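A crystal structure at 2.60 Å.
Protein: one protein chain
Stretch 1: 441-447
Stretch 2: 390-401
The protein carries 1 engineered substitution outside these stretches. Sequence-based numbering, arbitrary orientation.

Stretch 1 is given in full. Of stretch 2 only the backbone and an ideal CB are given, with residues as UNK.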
# COMPACT_ATOMS: atom_id res chain seq x y z
N VAL A 441 -1.20 -16.29 15.04
CA VAL A 441 0.11 -16.04 14.47
C VAL A 441 0.42 -14.56 14.45
O VAL A 441 -0.23 -13.78 13.76
CB VAL A 441 0.21 -16.55 13.05
CG1 VAL A 441 1.64 -16.41 12.57
CG2 VAL A 441 -0.25 -17.99 13.00
N LEU A 442 1.42 -14.19 15.23
CA LEU A 442 1.85 -12.82 15.34
C LEU A 442 3.02 -12.48 14.42
O LEU A 442 4.08 -13.10 14.48
CB LEU A 442 2.27 -12.53 16.77
CG LEU A 442 2.77 -11.10 16.94
CD1 LEU A 442 1.59 -10.16 16.76
CD2 LEU A 442 3.42 -10.91 18.29
N MET A 443 2.83 -11.48 13.56
CA MET A 443 3.93 -11.06 12.70
C MET A 443 4.37 -9.69 13.24
O MET A 443 3.56 -8.75 13.31
CB MET A 443 3.48 -10.95 11.23
CG MET A 443 4.60 -11.21 10.21
SD MET A 443 4.22 -10.84 8.45
CE MET A 443 5.28 -9.33 8.14
N CYS A 444 5.63 -9.60 13.66
CA CYS A 444 6.19 -8.35 14.18
C CYS A 444 7.32 -7.86 13.29
O CYS A 444 8.04 -8.65 12.69
CB CYS A 444 6.79 -8.53 15.57
SG CYS A 444 5.63 -8.90 16.93
N SER A 445 7.47 -6.54 13.21
CA SER A 445 8.52 -5.90 12.42
C SER A 445 9.17 -4.86 13.33
O SER A 445 8.77 -3.70 13.33
CB SER A 445 7.94 -5.21 11.19
OG SER A 445 8.98 -4.77 10.34
N ASP A 446 10.15 -5.30 14.11
CA ASP A 446 10.84 -4.43 15.05
C ASP A 446 11.75 -3.41 14.37
O ASP A 446 12.52 -3.74 13.46
CB ASP A 446 11.67 -5.26 16.02
CG ASP A 446 11.43 -4.87 17.45
OD1 ASP A 446 10.40 -5.31 18.02
OD2 ASP A 446 12.27 -4.10 17.99
N GLN A 447 11.68 -2.17 14.83
CA GLN A 447 12.47 -1.09 14.26
C GLN A 447 13.34 -0.36 15.29
O GLN A 447 14.14 0.50 14.94
CB GLN A 447 11.52 -0.12 13.57
CG GLN A 447 10.45 -0.85 12.73
CD GLN A 447 10.97 -1.28 11.36
OE1 GLN A 447 10.43 -2.19 10.73
NE2 GLN A 447 12.01 -0.59 10.88
N UNK A 390 -4.28 -5.77 20.19
CA UNK A 390 -3.72 -4.96 19.11
C UNK A 390 -2.35 -5.53 18.76
O UNK A 390 -1.45 -5.54 19.59
CB UNK A 390 -3.62 -3.49 19.51
N UNK A 391 -2.18 -6.01 17.51
CA UNK A 391 -0.93 -6.61 17.01
C UNK A 391 0.25 -5.70 17.33
O UNK A 391 1.16 -6.07 18.07
CB UNK A 391 -1.01 -6.86 15.50
N UNK A 392 0.22 -4.51 16.74
CA UNK A 392 1.23 -3.47 16.91
C UNK A 392 1.66 -3.35 18.39
O UNK A 392 2.85 -3.41 18.71
CB UNK A 392 0.69 -2.13 16.40
N UNK A 393 0.68 -3.22 19.28
CA UNK A 393 0.89 -3.08 20.71
C UNK A 393 1.66 -4.22 21.35
O UNK A 393 2.47 -4.01 22.27
CB UNK A 393 -0.46 -2.94 21.41
N UNK A 394 1.40 -5.43 20.90
CA UNK A 394 2.09 -6.56 21.48
C UNK A 394 3.54 -6.58 21.04
O UNK A 394 4.42 -6.88 21.84
CB UNK A 394 1.40 -7.87 21.10
N UNK A 395 3.79 -6.26 19.78
CA UNK A 395 5.13 -6.26 19.23
C UNK A 395 5.96 -5.16 19.85
O UNK A 395 7.17 -5.24 19.90
CB UNK A 395 5.09 -6.10 17.71
N UNK A 396 5.30 -4.12 20.33
CA UNK A 396 5.98 -3.00 20.96
C UNK A 396 6.24 -3.23 22.45
O UNK A 396 7.22 -2.71 22.99
CB UNK A 396 5.16 -1.72 20.77
N UNK A 397 5.37 -4.00 23.11
CA UNK A 397 5.47 -4.31 24.54
C UNK A 397 6.42 -5.49 24.77
O UNK A 397 6.91 -5.72 25.87
CB UNK A 397 4.09 -4.62 25.12
N UNK A 398 6.65 -6.27 23.71
CA UNK A 398 7.56 -7.40 23.79
C UNK A 398 8.56 -7.27 22.65
O UNK A 398 8.30 -7.69 21.52
CB UNK A 398 6.81 -8.73 23.73
N UNK A 399 9.70 -6.66 22.95
CA UNK A 399 10.73 -6.50 21.94
C UNK A 399 11.25 -7.87 21.50
O UNK A 399 10.68 -8.91 21.84
CB UNK A 399 11.87 -5.63 22.47
N UNK A 400 12.34 -7.85 20.73
CA UNK A 400 12.98 -9.04 20.19
C UNK A 400 13.59 -9.98 21.24
O UNK A 400 13.39 -11.20 21.18
CB UNK A 400 14.07 -8.61 19.21
N UNK A 401 14.33 -9.42 22.19
CA UNK A 401 14.99 -10.19 23.25
C UNK A 401 14.09 -10.81 24.30
O UNK A 401 14.58 -11.40 25.26
CB UNK A 401 15.99 -9.28 23.97

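Position 390 lies just before a helix, its ideal CB with nothing of stretch 1 within 5.5 Å. Its phi/psi of -90/117 is extended, and the site is an N-cap, where Ser, Thr, Asp or Asn could accept from a free backbone NH. The residue is Asp390; its OD1 accepts a capping hydrogen bond from the backbone N of position 393 at 2.8 Å, with an N-H...acceptor angle of 167°.

Position 391 opens the helix at phi -49, a value compatible with proline. Its CB points sideways, 4.4 Å from Leu442 CD1, so a small or apolar group fits. Pro391 occupies it; Leu442 CD1 also approaches the backbone O of Pro391 at 4.3 Å.

Position 392 points away and 393 is out of reach, so stretch 1 sets little preference at either. They are Gln392, fully extended, and Leu393.

At 394 the CB points toward the strand, 4.6 Å from Leu442 CD2, which favours an aliphatic residue. Ile394 is found, but the end of its side chain leads away, and no atom pair comes within 4.5 Å of stretch 1.

Position 395 is the most constrained. Its CA lies 5.6 Å from Cys444 CA, and its CB points toward the strand, where that CB would stand 3.0 Å from Cys444 SG. This is too close for a nonbonded carbon-sulfur contact, yet it is the spacing expected across a disulfide. Cysteine is therefore the clear choice. Cys395 SG bonds to Cys444 SG at 2.0 Å with chi3 -84°, close to the relaxed 90° magnitude; both chi1 angles are m. The sulfur of Cys395 also packs against Leu442 CD1 at 3.9 Å, so the covalent link has an apolar neighbour.

Position 396 points away and 397 is out of reach, leaving the choice there open to polar or charged residues: Ser396 and Lys397. At 398, phi/psi changes to -128/94 and helical geometry ends; the CB points sideways with nothing of stretch 1 within 5.5 Å, so many residues would suit. Met398 sends its end away.

At 399 the CB is sideways, 4.7 Å from Asp446 OD1, a carboxylate that could welcome a polar or basic group. Asn399 instead turns its end away; its closest contact is CA to Asp446 OD1, 4.1 Å.

Position 400 also points sideways, with CB 4.9 Å from Asp446 CG. A donor or a compact aliphatic group is plausible. Val400, with chi1 t, brings CG2 to 3.5 Å from Asp446 CG, a packing contact without a hydrogen bond.

Position 401 is out of reach and unconstrained by stretch 1; it is Ser401.

Stretch 2 (390-401) DPQLICSKMNVS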
# COMPACT_ATOMS: atom_id res chain seq x y z
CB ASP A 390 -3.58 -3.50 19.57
CG ASP A 390 -2.94 -2.61 18.52
OD1 ASP A 390 -1.83 -2.94 18.05
OD2 ASP A 390 -3.53 -1.57 18.16
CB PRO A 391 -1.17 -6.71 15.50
CG PRO A 391 -2.65 -6.79 15.38
CD PRO A 391 -3.13 -5.81 16.40
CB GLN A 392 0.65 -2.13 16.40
CG GLN A 392 1.59 -0.93 16.42
CD GLN A 392 0.92 0.38 15.98
OE1 GLN A 392 1.56 1.43 15.91
NE2 GLN A 392 -0.37 0.32 15.68
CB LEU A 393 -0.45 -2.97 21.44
CG LEU A 393 -0.60 -1.89 22.51
CD1 LEU A 393 -0.84 -0.55 21.81
CD2 LEU A 393 -1.78 -2.23 23.42
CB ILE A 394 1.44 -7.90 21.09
CG1 ILE A 394 -0.08 -7.77 21.05
CG2 ILE A 394 1.85 -8.94 22.09
CD1 ILE A 394 -0.67 -7.21 22.33
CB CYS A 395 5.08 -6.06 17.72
SG CYS A 395 4.27 -7.39 16.79
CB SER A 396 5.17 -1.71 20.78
OG SER A 396 5.41 -1.12 19.53
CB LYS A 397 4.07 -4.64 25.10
CG LYS A 397 3.71 -3.96 26.43
CD LYS A 397 3.79 -2.42 26.36
CE LYS A 397 2.86 -1.85 25.30
NZ LYS A 397 1.47 -2.33 25.52
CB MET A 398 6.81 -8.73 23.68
CG MET A 398 6.10 -9.13 24.97
SD MET A 398 5.19 -10.66 24.82
CE MET A 398 6.03 -11.69 26.00
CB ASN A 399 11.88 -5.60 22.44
CG ASN A 399 12.31 -5.90 23.86
OD1 ASN A 399 11.51 -5.83 24.80
ND2 ASN A 399 13.58 -6.21 24.03
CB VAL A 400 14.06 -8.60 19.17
CG1 VAL A 400 14.60 -9.80 18.40
CG2 VAL A 400 13.46 -7.55 18.23
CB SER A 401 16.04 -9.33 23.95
OG SER A 401 17.19 -9.16 23.13
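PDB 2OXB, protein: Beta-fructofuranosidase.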